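Local structure of multiple PDZ domain protein (Mus musculus, 4XH7) at residues E78-N83 / D102-C107; V29-S34 / G68-G73; G51-R56 / E87-V92; L42-E47 / G62-S67; D74-V79 / N94-L99. The protein is a multi-PDZ protein, seen here as its fourth PDZ domain, which probably binds the C-terminal tails of partner proteins in signalling complexes. All coordinates share one frame; numbering follows the deposited sequence.

All five contacts lie in one PDZ domain. Contacts 1 and 5 share Glu78 and Val79, their centres about 6 Å apart: contact 1 pairs strand 75-79 with strand 102-110, and contact 5 lays the end of helix 89-97 against strand 75-79. Contact 2 brings in strand 26-34, which bonds to strand 102-110 through Ala31 and Met105. Contact 4 follows about 8 Å from contact 2, centre to centre, where Pro63 packs on Val33. Contacts 3 and 5, also about 8 Å apart between centres, both use helix 89-97. By analogy with other PDZ domains, the peptide groove probably runs between strand 44-49 and that helix, with contact 4 at the carboxylate end and contact 3 near the start of the helix.

Contact 1 of 5, residues E78-N83 / D102-C107; sequences EVNGIN and DVTMVC
Glu78 faces Val106 as an antiparallel hydrogen-bonded pair: Val106 N gives an almost straight bond to Glu78 O at 2.8 Å, while the return bond from Glu78 N to Val106 O is longer, 3.2 Å. Glu78 CB rests 4.0 Å from Val106 CB; beyond it, CG anti to the backbone N (chi1 -178°) starts an extended chain whose OE1 receives a hydrogen from a water that also accepts from Gly81 N and donates to Thr104 O. Val79 comes next, opposite Met105 in a non-hydrogen-bonded pair; the two side chains lie side by side on the other face, CG1 of Val79 4.0 Å from CG of Met105. Asn80 then holds the neighbouring strand three times. Its N donates to Thr104 O, its OD1 accepts from Thr104 N at 2.7 Å, and its ND2 meets a lone pair of Asp102 O at 3.2 Å, close to the amide plane. An alanine here would probably leave Thr104 N and Asp102 O without these mates and loosen the turn from its partner strand. Asn80 and Gly81 form the middle of a type I' turn that closes a tight hairpin onto Ile82. Helix 5-22 covers the Glu78 and Val106 face, Lys17 and Trp18 both reaching Glu78 OE2. Helix 89-97 packs on Val79, and strand 26-34 borders strand 102-110.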
# COMPACT_ATOMS: atom_id res chain seq x y z
N GLU A 78 2.55 4.41 0.87
CA GLU A 78 3.84 4.16 1.50
C GLU A 78 4.12 2.65 1.48
O GLU A 78 3.19 1.83 1.62
CB GLU A 78 3.84 4.68 2.94
CG GLU A 78 5.15 4.49 3.66
CD GLU A 78 5.06 4.90 5.14
OE1 GLU A 78 5.27 4.02 6.00
OE2 GLU A 78 4.84 6.10 5.41
N VAL A 79 5.38 2.25 1.29
CA VAL A 79 5.68 0.80 1.43
C VAL A 79 6.97 0.71 2.23
O VAL A 79 7.94 1.39 1.88
CB VAL A 79 5.88 0.06 0.08
CG1 VAL A 79 4.55 -0.21 -0.60
CG2 VAL A 79 6.80 0.82 -0.88
N ASN A 80 6.98 -0.10 3.29
CA ASN A 80 8.18 -0.22 4.15
C ASN A 80 8.84 1.13 4.49
O ASN A 80 10.08 1.29 4.40
CB ASN A 80 9.19 -1.15 3.49
CG ASN A 80 8.76 -2.58 3.60
OD1 ASN A 80 7.68 -2.87 4.12
ND2 ASN A 80 9.60 -3.50 3.13
N GLY A 81 8.00 2.10 4.84
CA GLY A 81 8.47 3.42 5.24
C GLY A 81 8.86 4.37 4.13
O GLY A 81 9.17 5.53 4.41
N ILE A 82 8.82 3.91 2.88
CA ILE A 82 9.19 4.71 1.72
C ILE A 82 7.95 5.37 1.10
O ILE A 82 6.97 4.69 0.75
CB ILE A 82 9.88 3.85 0.66
CG1 ILE A 82 11.11 3.14 1.26
CG2 ILE A 82 10.23 4.67 -0.58
CD1 ILE A 82 11.57 1.95 0.45
N ASN A 83 7.98 6.68 0.95
CA ASN A 83 6.83 7.40 0.42
C ASN A 83 6.56 7.08 -1.04
O ASN A 83 7.49 7.04 -1.86
CB ASN A 83 7.06 8.91 0.54
CG ASN A 83 5.91 9.69 -0.04
OD1 ASN A 83 4.83 9.67 0.52
ND2 ASN A 83 6.11 10.33 -1.21
N ASP A 102 9.03 -9.31 2.94
CA ASP A 102 8.02 -8.82 3.87
C ASP A 102 7.77 -7.34 3.64
O ASP A 102 8.69 -6.54 3.72
CB ASP A 102 8.46 -9.07 5.31
CG ASP A 102 8.47 -10.55 5.67
OD1 ASP A 102 7.56 -11.29 5.23
OD2 ASP A 102 9.41 -10.98 6.38
N VAL A 103 6.51 -6.98 3.39
CA VAL A 103 6.18 -5.62 3.00
C VAL A 103 5.04 -5.08 3.85
O VAL A 103 4.03 -5.76 4.04
CB VAL A 103 5.75 -5.55 1.52
CG1 VAL A 103 5.44 -4.10 1.13
CG2 VAL A 103 6.87 -6.12 0.64
N THR A 104 5.20 -3.89 4.38
CA THR A 104 4.10 -3.20 5.02
C THR A 104 3.61 -2.12 4.08
O THR A 104 4.37 -1.20 3.79
CB THR A 104 4.54 -2.58 6.36
OG1 THR A 104 4.94 -3.66 7.23
CG2 THR A 104 3.38 -1.80 7.02
N MET A 105 2.37 -2.22 3.62
CA MET A 105 1.85 -1.31 2.61
C MET A 105 0.87 -0.42 3.29
O MET A 105 0.03 -0.91 4.04
CB MET A 105 1.14 -2.07 1.49
CG MET A 105 2.05 -3.02 0.76
SD MET A 105 1.18 -3.81 -0.63
CE MET A 105 0.74 -2.35 -1.60
N VAL A 106 0.93 0.89 3.02
CA VAL A 106 -0.12 1.78 3.48
C VAL A 106 -0.84 2.30 2.25
O VAL A 106 -0.18 2.82 1.34
CB VAL A 106 0.41 3.00 4.28
CG1 VAL A 106 -0.76 3.92 4.78
CG2 VAL A 106 1.32 2.54 5.43
N CYS A 107 -2.16 2.17 2.24
CA CYS A 107 -2.99 2.67 1.13
C CYS A 107 -4.16 3.46 1.65
O CYS A 107 -4.40 3.51 2.86
CB CYS A 107 -3.56 1.52 0.29
SG CYS A 107 -2.28 0.47 -0.50
O HOH W 1 5.24 1.31 5.57
O HOH W 2 7.89 -4.73 6.46

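Contact 2 of 5, residues V29-S34 / G68-G73; sequences VVAHVS and GKLFSG
Ala31 and Leu70 meet methyl to branch: Ala31 CB sits 3.8 Å from Leu70 CG, and both leucine methyls are close to the same distance from it, so the fork of the leucine spreads round the alanine. Val29 and Leu70 slide past each other in opposite directions, with Val29 CG1 4.0 Å from Leu70 CD2. Val29 CG1 stands anti to its backbone N (chi1 -180°), which also brings it to 3.6 Å from Lys69 O. Lys69 aims its CB at the strand and lays it 3.8 Å from Ala31 CB; its CG passes Val30 O at 4.0 Å, the chain bends at chi2, and its end leads away from the strand. No hydrogen bond joins the two segments, so the fit rests on apolar surfaces. An alanine in place of Leu70 would probably open a gap beside Ala31 and Val29 and leave Met105, which the leucine also touches, less well covered. Polar ties come from outside: Lys69 O accepts from Arg109 NH1, and Phe71 N donates to Asp74 OD2. Gly68, with positive phi, is where the chain leaves helix 63-67. The loop it starts packs against strand 26-34 and puts Leu70 into the interior before reaching the Gly-Asp pair of Gly73 and Asp74, a sequence feature familiar from PDZ domains, at the entry to strand 75-79.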
# COMPACT_ATOMS: atom_id res chain seq x y z
N VAL A 29 -5.56 2.30 5.21
CA VAL A 29 -5.48 0.88 5.41
C VAL A 29 -4.03 0.47 5.47
O VAL A 29 -3.22 0.92 4.65
CB VAL A 29 -6.17 0.12 4.27
CG1 VAL A 29 -6.07 -1.38 4.51
CG2 VAL A 29 -7.62 0.59 4.13
N VAL A 30 -3.67 -0.37 6.45
CA VAL A 30 -2.33 -0.95 6.48
C VAL A 30 -2.41 -2.44 6.15
O VAL A 30 -3.22 -3.16 6.75
CB VAL A 30 -1.66 -0.73 7.86
CG1 VAL A 30 -0.30 -1.45 7.95
CG2 VAL A 30 -1.43 0.75 8.06
N ALA A 31 -1.59 -2.90 5.21
CA ALA A 31 -1.59 -4.33 4.87
C ALA A 31 -0.20 -4.91 5.09
O ALA A 31 0.78 -4.33 4.67
CB ALA A 31 -2.02 -4.55 3.43
N HIS A 32 -0.14 -6.07 5.74
CA HIS A 32 1.14 -6.77 5.86
C HIS A 32 1.14 -7.88 4.84
O HIS A 32 0.29 -8.79 4.86
CB HIS A 32 1.33 -7.29 7.29
CG HIS A 32 1.34 -6.20 8.30
ND1 HIS A 32 0.24 -5.88 9.06
CD2 HIS A 32 2.31 -5.32 8.64
CE1 HIS A 32 0.52 -4.86 9.84
NE2 HIS A 32 1.77 -4.49 9.61
N VAL A 33 2.08 -7.78 3.91
CA VAL A 33 2.10 -8.66 2.76
C VAL A 33 3.40 -9.45 2.79
O VAL A 33 4.43 -8.92 3.19
CB VAL A 33 2.01 -7.83 1.45
CG1 VAL A 33 2.16 -8.69 0.20
CG2 VAL A 33 0.66 -7.11 1.39
N SER A 34 3.34 -10.72 2.40
CA SER A 34 4.55 -11.52 2.22
C SER A 34 4.62 -12.04 0.80
O SER A 34 3.72 -12.76 0.36
CB SER A 34 4.59 -12.68 3.21
OG SER A 34 4.76 -12.17 4.52
N GLY A 68 -5.66 -9.74 1.90
CA GLY A 68 -7.09 -9.51 1.99
C GLY A 68 -7.52 -8.07 2.30
O GLY A 68 -8.70 -7.77 2.19
N LYS A 69 -6.57 -7.21 2.65
CA LYS A 69 -6.87 -5.86 3.09
C LYS A 69 -7.04 -4.83 1.99
O LYS A 69 -7.61 -3.75 2.22
CB LYS A 69 -5.74 -5.35 3.99
CG LYS A 69 -5.50 -6.13 5.27
CD LYS A 69 -6.55 -5.81 6.29
CE LYS A 69 -6.15 -6.34 7.65
NZ LYS A 69 -7.35 -6.55 8.48
N LEU A 70 -6.44 -5.10 0.83
CA LEU A 70 -6.40 -4.11 -0.23
C LEU A 70 -7.33 -4.49 -1.37
O LEU A 70 -7.46 -5.66 -1.74
CB LEU A 70 -4.96 -3.96 -0.74
CG LEU A 70 -3.93 -3.55 0.31
CD1 LEU A 70 -2.56 -3.32 -0.30
CD2 LEU A 70 -4.35 -2.28 1.06
N PHE A 71 -7.97 -3.48 -1.94
CA PHE A 71 -8.96 -3.66 -2.99
C PHE A 71 -8.64 -2.85 -4.23
O PHE A 71 -7.94 -1.83 -4.15
CB PHE A 71 -10.36 -3.23 -2.48
CG PHE A 71 -10.91 -4.12 -1.40
CD1 PHE A 71 -10.43 -4.02 -0.11
CD2 PHE A 71 -11.90 -5.05 -1.68
CE1 PHE A 71 -10.92 -4.83 0.92
CE2 PHE A 71 -12.40 -5.87 -0.67
CZ PHE A 71 -11.89 -5.78 0.62
N SER A 72 -9.13 -3.29 -5.39
CA SER A 72 -9.07 -2.44 -6.58
C SER A 72 -9.56 -1.04 -6.24
O SER A 72 -10.54 -0.87 -5.51
CB SER A 72 -9.92 -3.02 -7.71
OG SER A 72 -11.29 -2.95 -7.36
N GLY A 73 -8.87 -0.03 -6.77
CA GLY A 73 -9.23 1.34 -6.52
C GLY A 73 -8.42 1.96 -5.40
O GLY A 73 -8.37 3.18 -5.31

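Contact 3 of 5, residues G51-R56 / E87-V92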
# COMPACT_ATOMS: atom_id res chain seq x y z
N GLY A 51 0.90 11.98 -10.29
CA GLY A 51 1.15 12.09 -8.87
C GLY A 51 0.30 11.17 -7.99
O GLY A 51 0.31 11.34 -6.77
N HIS A 52 -0.41 10.22 -8.60
CA HIS A 52 -1.21 9.26 -7.81
C HIS A 52 -1.16 7.89 -8.42
O HIS A 52 -1.30 7.73 -9.63
CB HIS A 52 -2.67 9.70 -7.72
CG HIS A 52 -2.84 11.04 -7.09
ND1 HIS A 52 -2.88 11.21 -5.72
CD2 HIS A 52 -2.94 12.27 -7.63
CE1 HIS A 52 -3.01 12.50 -5.45
NE2 HIS A 52 -3.07 13.16 -6.59
N HIS A 53 -0.98 6.88 -7.57
CA HIS A 53 -0.90 5.52 -8.09
C HIS A 53 -1.91 4.64 -7.40
O HIS A 53 -2.06 4.74 -6.18
CB HIS A 53 0.52 5.00 -7.91
CG HIS A 53 1.49 5.74 -8.78
ND1 HIS A 53 2.01 6.97 -8.43
CD2 HIS A 53 1.92 5.48 -10.03
CE1 HIS A 53 2.78 7.41 -9.41
NE2 HIS A 53 2.73 6.53 -10.40
N PHE A 54 -2.62 3.81 -8.18
CA PHE A 54 -3.76 3.05 -7.66
C PHE A 54 -3.61 1.59 -7.98
O PHE A 54 -3.01 1.23 -9.00
CB PHE A 54 -5.06 3.55 -8.27
CG PHE A 54 -5.31 5.03 -8.06
CD1 PHE A 54 -5.93 5.48 -6.90
CD2 PHE A 54 -4.90 5.94 -9.02
CE1 PHE A 54 -6.14 6.83 -6.67
CE2 PHE A 54 -5.12 7.34 -8.83
CZ PHE A 54 -5.75 7.78 -7.63
N ILE A 55 -4.19 0.76 -7.13
CA ILE A 55 -4.35 -0.65 -7.49
C ILE A 55 -5.46 -0.80 -8.54
O ILE A 55 -6.60 -0.40 -8.32
CB ILE A 55 -4.67 -1.46 -6.26
CG1 ILE A 55 -3.50 -1.40 -5.26
CG2 ILE A 55 -5.00 -2.91 -6.65
CD1 ILE A 55 -3.83 -2.20 -3.97
N ARG A 56 -5.11 -1.31 -9.71
CA ARG A 56 -6.10 -1.58 -10.75
C ARG A 56 -6.79 -2.91 -10.48
O ARG A 56 -8.02 -3.01 -10.49
CB ARG A 56 -5.43 -1.59 -12.12
CG ARG A 56 -6.36 -1.92 -13.28
CD ARG A 56 -5.61 -1.77 -14.59
N GLU A 87 4.94 10.77 -6.01
CA GLU A 87 6.16 10.42 -6.71
C GLU A 87 5.89 10.15 -8.19
O GLU A 87 4.75 9.97 -8.61
CB GLU A 87 6.83 9.18 -6.06
CG GLU A 87 7.13 9.29 -4.52
CD GLU A 87 8.20 10.33 -4.13
OE1 GLU A 87 8.32 10.64 -2.92
OE2 GLU A 87 8.93 10.81 -5.02
N ASN A 88 6.94 10.17 -9.02
CA ASN A 88 6.71 9.90 -10.44
C ASN A 88 6.62 8.41 -10.73
O ASN A 88 6.91 7.57 -9.87
CB ASN A 88 7.78 10.59 -11.32
CG ASN A 88 9.19 10.03 -11.14
OD1 ASN A 88 9.41 8.82 -11.13
ND2 ASN A 88 10.17 10.93 -11.04
N HIS A 89 6.13 8.08 -11.92
CA HIS A 89 5.82 6.67 -12.24
C HIS A 89 7.05 5.79 -12.10
O HIS A 89 6.96 4.70 -11.57
CB HIS A 89 5.28 6.48 -13.68
CG HIS A 89 4.03 7.24 -13.98
ND1 HIS A 89 3.04 7.46 -13.04
CD2 HIS A 89 3.62 7.86 -15.11
CE1 HIS A 89 2.09 8.20 -13.58
NE2 HIS A 89 2.40 8.43 -14.84
N GLN A 90 8.19 6.27 -12.61
CA GLN A 90 9.37 5.43 -12.58
C GLN A 90 9.79 5.17 -11.14
O GLN A 90 10.12 4.04 -10.80
CB GLN A 90 10.51 6.06 -13.35
CG GLN A 90 11.81 5.34 -13.10
CD GLN A 90 12.83 5.78 -14.09
OE1 GLN A 90 13.57 6.76 -13.86
NE2 GLN A 90 12.86 5.12 -15.22
N ASP A 91 9.74 6.19 -10.29
CA ASP A 91 10.17 5.98 -8.92
C ASP A 91 9.24 5.01 -8.19
O ASP A 91 9.71 4.13 -7.46
CB ASP A 91 10.26 7.31 -8.19
CG ASP A 91 11.48 8.13 -8.63
OD1 ASP A 91 12.39 7.58 -9.30
OD2 ASP A 91 11.52 9.34 -8.29
N VAL A 92 7.93 5.14 -8.38
CA VAL A 92 7.01 4.17 -7.78
C VAL A 92 7.29 2.75 -8.24
O VAL A 92 7.39 1.86 -7.40
CB VAL A 92 5.55 4.56 -8.06
CG1 VAL A 92 4.58 3.49 -7.58
CG2 VAL A 92 5.25 5.90 -7.35
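The imidazole of His53 meets Val92 over one face and Glu87 O and His89 at its edge, all from the start of helix 89-97 and the residues leading into it. Val92 CG2 lies 3.7 Å from the ring centroid and 21° off the ring normal, a CH-pi contact set slightly toward the rim. Near the ring plane, Glu87 O comes 3.3 Å from His53 CE1. The two imidazoles meet rim to rim with planes at 85°, neither over the face of the other, and their link is the hydrogen bond between His53 NE2 and His89 ND1, short at 2.8 Å but clearly bent. His89 gets its CG there by keeping it beside the backbone N (chi1 -59°). The helix start is fixed by Asn88 at the N-cap, whose OD1 accepts from Asp91 N at 2.8 Å, almost along the C=O axis. One residue before the cap, Glu87 O also comes 4.2 Å from Gly51 CA, and Glu87 OE1 is bonded by Asn83. Ala48 of strand 44-49 touches both histidines. A histidine at this first turn of the helix is the hallmark of class I PDZ domains, where it meets a serine or threonine of the ligand; the same role is likely for His89. Either ring could donate, so the tautomers are probably coupled: with both rings neutral, a proton on His53 NE2 would put that of His89 on NE2, and one on His89 ND1 would put that of His53 on ND1.

Contact 4 of 5, residues L42-E47 / G62-S67; sequences LGISLE and GPVGHS
Ile44 holds CG1 between its backbone N and carbonyl carbon (chi1 56°), the crowded position, and this leaves CG2 beside the backbone N, where it meets the helix residue Val64: CG2 lies 3.7 Å from Val64 CB and almost as near to both valine methyls. In Val64, CG1 is anti to the backbone N (chi1 167°) and CG2 anti to the carbonyl carbon; Val64 CG2 meets Leu42, 4.0 Å from its CB and 3.3 Å from its O. That carbonyl oxygen is closely surrounded. Val64 N donates to it at 3.1 Å, tilted out of the carbonyl plane, and three ring carbons of Pro63 come close to it, CD nearest at 3.5 Å. Val64 N and Gly65 N belong to the first turn of helix 63-67, where N-H groups have no carbonyl of the helix to bond. Leu42 O takes one, and a water takes the other, accepting from Gly65 N and donating to Gly43 O. Leu42, Gly43 and Ile44 match the Gly-Leu-Gly-Phe type loop of PDZ domains, whose backbone N-H groups receive the C-terminal carboxylate of a ligand; that use is probable here. Gly43 has positive phi, and its CA comes 4.5 Å from Gly62 CA, at the N-cap of the helix. A CB on Gly43 would fall only 3.0 Å from Gly62 CA, which leaves no place for a side chain. Val64 also touches Val58 and Leu70, Leu42 packs on Leu96 of helix 89-97, and Pro63 rests against Val33 and Phe36.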
# COMPACT_ATOMS: atom_id res chain seq x y z
N LEU A 42 4.06 -8.50 -6.17
CA LEU A 42 2.97 -8.33 -5.22
C LEU A 42 1.62 -8.88 -5.65
O LEU A 42 0.69 -8.92 -4.83
CB LEU A 42 2.80 -6.83 -4.94
CG LEU A 42 4.02 -6.16 -4.30
CD1 LEU A 42 3.89 -4.60 -4.33
CD2 LEU A 42 4.19 -6.65 -2.87
N GLY A 43 1.46 -9.28 -6.91
CA GLY A 43 0.15 -9.74 -7.34
C GLY A 43 -0.90 -8.66 -7.58
O GLY A 43 -2.10 -8.90 -7.38
N ILE A 44 -0.46 -7.46 -8.00
CA ILE A 44 -1.39 -6.37 -8.32
C ILE A 44 -1.02 -5.75 -9.67
O ILE A 44 0.14 -5.80 -10.08
CB ILE A 44 -1.36 -5.25 -7.28
CG1 ILE A 44 0.07 -4.70 -7.12
CG2 ILE A 44 -1.93 -5.76 -5.95
CD1 ILE A 44 0.14 -3.53 -6.12
N SER A 45 -2.01 -5.20 -10.36
CA SER A 45 -1.67 -4.31 -11.47
C SER A 45 -1.97 -2.91 -11.02
O SER A 45 -2.81 -2.69 -10.13
CB SER A 45 -2.46 -4.62 -12.72
OG SER A 45 -3.84 -4.48 -12.51
N LEU A 46 -1.30 -1.95 -11.66
CA LEU A 46 -1.43 -0.56 -11.27
C LEU A 46 -2.03 0.28 -12.36
O LEU A 46 -1.95 -0.06 -13.56
CB LEU A 46 -0.06 0.04 -10.92
CG LEU A 46 0.82 -0.55 -9.84
CD1 LEU A 46 2.02 0.38 -9.70
CD2 LEU A 46 0.07 -0.62 -8.56
N GLU A 47 -2.60 1.40 -11.95
CA GLU A 47 -2.92 2.45 -12.88
C GLU A 47 -2.61 3.75 -12.21
O GLU A 47 -2.46 3.82 -11.01
CB GLU A 47 -4.37 2.40 -13.31
CG GLU A 47 -5.35 2.50 -12.18
CD GLU A 47 -6.75 2.17 -12.65
OE1 GLU A 47 -7.70 2.30 -11.85
OE2 GLU A 47 -6.89 1.78 -13.83
N GLY A 62 -2.47 -14.00 -5.39
CA GLY A 62 -1.17 -13.42 -5.15
C GLY A 62 -0.96 -12.88 -3.73
O GLY A 62 -1.86 -12.94 -2.90
N PRO A 63 0.22 -12.33 -3.46
CA PRO A 63 0.53 -11.89 -2.10
C PRO A 63 -0.46 -10.86 -1.54
O PRO A 63 -0.91 -11.01 -0.40
CB PRO A 63 1.92 -11.26 -2.25
CG PRO A 63 2.54 -12.09 -3.39
CD PRO A 63 1.40 -12.35 -4.34
N VAL A 64 -0.77 -9.82 -2.30
CA VAL A 64 -1.71 -8.81 -1.79
C VAL A 64 -3.11 -9.43 -1.59
O VAL A 64 -3.80 -9.15 -0.58
CB VAL A 64 -1.77 -7.60 -2.72
CG1 VAL A 64 -2.97 -6.72 -2.38
CG2 VAL A 64 -0.46 -6.79 -2.63
N GLY A 65 -3.52 -10.31 -2.52
CA GLY A 65 -4.79 -11.00 -2.36
C GLY A 65 -4.81 -11.84 -1.08
O GLY A 65 -5.84 -11.90 -0.38
N HIS A 66 -3.67 -12.45 -0.76
CA HIS A 66 -3.61 -13.27 0.45
C HIS A 66 -3.74 -12.44 1.71
O HIS A 66 -4.29 -12.92 2.71
CB HIS A 66 -2.31 -14.07 0.50
CG HIS A 66 -2.32 -15.28 -0.38
ND1 HIS A 66 -1.51 -16.37 -0.16
CD2 HIS A 66 -3.03 -15.57 -1.50
CE1 HIS A 66 -1.74 -17.29 -1.09
NE2 HIS A 66 -2.65 -16.83 -1.91
N SER A 67 -3.25 -11.21 1.67
CA SER A 67 -3.46 -10.29 2.80
C SER A 67 -4.94 -9.95 3.00
O SER A 67 -5.42 -9.87 4.13
CB SER A 67 -2.67 -9.00 2.63
OG SER A 67 -3.39 -7.95 3.24
O HOH W 3 -2.50 -10.57 -5.12

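Contact 5 of 5, residues D74-V79 / N94-L99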
# COMPACT_ATOMS: atom_id res chain seq x y z
N ASP A 74 -7.78 1.15 -4.56
CA ASP A 74 -7.03 1.76 -3.44
C ASP A 74 -5.81 2.54 -3.95
O ASP A 74 -5.14 2.11 -4.89
CB ASP A 74 -6.56 0.69 -2.45
CG ASP A 74 -7.70 0.12 -1.61
OD1 ASP A 74 -8.84 0.65 -1.66
OD2 ASP A 74 -7.46 -0.88 -0.89
N GLU A 75 -5.52 3.66 -3.29
CA GLU A 75 -4.37 4.47 -3.66
C GLU A 75 -3.16 4.07 -2.85
O GLU A 75 -3.24 3.95 -1.63
CB GLU A 75 -4.67 5.95 -3.45
CG GLU A 75 -3.46 6.80 -3.85
CD GLU A 75 -3.72 8.29 -3.91
OE1 GLU A 75 -2.76 9.01 -4.31
OE2 GLU A 75 -4.83 8.78 -3.53
N LEU A 76 -2.00 3.92 -3.50
CA LEU A 76 -0.76 3.57 -2.80
C LEU A 76 -0.15 4.78 -2.12
O LEU A 76 0.04 5.80 -2.76
CB LEU A 76 0.26 3.02 -3.79
CG LEU A 76 -0.19 1.76 -4.52
CD1 LEU A 76 0.95 1.38 -5.47
CD2 LEU A 76 -0.42 0.63 -3.56
N LEU A 77 0.17 4.67 -0.82
CA LEU A 77 0.78 5.79 -0.09
C LEU A 77 2.23 5.59 0.35
O LEU A 77 3.05 6.51 0.21
CB LEU A 77 -0.05 6.16 1.15
CG LEU A 77 -1.49 6.54 0.83
CD1 LEU A 77 -2.25 6.73 2.15
CD2 LEU A 77 -1.57 7.79 -0.06
N GLU A 78 2.55 4.41 0.87
CA GLU A 78 3.84 4.16 1.50
C GLU A 78 4.12 2.65 1.48
O GLU A 78 3.19 1.83 1.62
CB GLU A 78 3.84 4.68 2.94
CG GLU A 78 5.15 4.49 3.66
CD GLU A 78 5.06 4.90 5.14
OE1 GLU A 78 5.27 4.02 6.00
OE2 GLU A 78 4.84 6.10 5.41
N VAL A 79 5.38 2.25 1.29
CA VAL A 79 5.68 0.80 1.43
C VAL A 79 6.97 0.71 2.23
O VAL A 79 7.94 1.39 1.88
CB VAL A 79 5.88 0.06 0.08
CG1 VAL A 79 4.55 -0.21 -0.60
CG2 VAL A 79 6.80 0.82 -0.88
N ASN A 94 10.03 1.45 -9.50
CA ASN A 94 11.32 0.99 -9.01
C ASN A 94 11.29 0.68 -7.52
O ASN A 94 11.84 -0.33 -7.09
CB ASN A 94 12.41 2.00 -9.31
CG ASN A 94 12.89 1.91 -10.74
OD1 ASN A 94 12.68 0.91 -11.41
ND2 ASN A 94 13.54 2.95 -11.21
N ILE A 95 10.61 1.52 -6.74
CA ILE A 95 10.50 1.24 -5.31
C ILE A 95 9.78 -0.11 -5.08
O ILE A 95 10.24 -0.94 -4.29
CB ILE A 95 9.76 2.38 -4.58
CG1 ILE A 95 10.66 3.64 -4.47
CG2 ILE A 95 9.36 1.92 -3.16
CD1 ILE A 95 9.91 4.98 -4.21
N LEU A 96 8.66 -0.35 -5.76
CA LEU A 96 7.93 -1.61 -5.57
C LEU A 96 8.79 -2.81 -5.99
O LEU A 96 8.78 -3.86 -5.33
CB LEU A 96 6.61 -1.61 -6.37
CG LEU A 96 5.63 -0.53 -5.90
CD1 LEU A 96 4.45 -0.45 -6.85
CD2 LEU A 96 5.13 -0.80 -4.47
N LYS A 97 9.53 -2.67 -7.08
CA LYS A 97 10.35 -3.80 -7.56
C LYS A 97 11.43 -4.21 -6.58
O LYS A 97 11.83 -5.37 -6.53
CB LYS A 97 11.00 -3.46 -8.91
CG LYS A 97 10.04 -3.55 -10.08
N GLU A 98 11.95 -3.25 -5.83
CA GLU A 98 13.08 -3.47 -4.95
C GLU A 98 12.70 -3.92 -3.55
O GLU A 98 13.55 -4.04 -2.67
CB GLU A 98 13.91 -2.18 -4.83
CG GLU A 98 14.63 -1.79 -6.11
N LEU A 99 11.40 -4.12 -3.32
CA LEU A 99 10.94 -4.53 -2.00
C LEU A 99 11.45 -5.92 -1.62
O LEU A 99 11.53 -6.81 -2.46
CB LEU A 99 9.40 -4.52 -1.96
CG LEU A 99 8.84 -3.11 -1.94
CD1 LEU A 99 7.36 -3.18 -2.14
CD2 LEU A 99 9.19 -2.43 -0.61
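Ile95, Leu96 and Leu99 pack on Val79, and Leu96 also on Leu76, where helix 89-97 ends, and there Glu98 N is shared by two carbonyls: it donates to Asn94 O at 3.2 Å and, weakly, to Ile95 O at 3.3 Å. Leu99 N makes a similarly weak bond back to Leu96 O. Between the segments everything is apolar. Val79 CG2, held between its backbone N and carbonyl carbon, reaches Ile95 CG2 at 3.6 Å and Leu99 CD2 at 4.0 Å, while its CG1 touches Leu96 CD2, also at 4.0 Å. Leu96 and Leu99 each cross Val79 at about a right angle. Leu76 meets Leu96 tip to tip, CD1 to CD1, 4.2 Å apart. This is the PDZ arrangement in which the longer of the two helices of the PDZ core, 89-97, packs its apolar side on the strands. Between the two contact residues of strand 75-79, Leu77 and Glu78 both face Val106 in a classic beta bulge. Leu84 packs on Leu76, Val79 and Ile95 together, and Met105 and Cys107 of strand 102-110 touch Leu76. Just before the strand, Asp74 OD2 forms a salt bridge with Arg109.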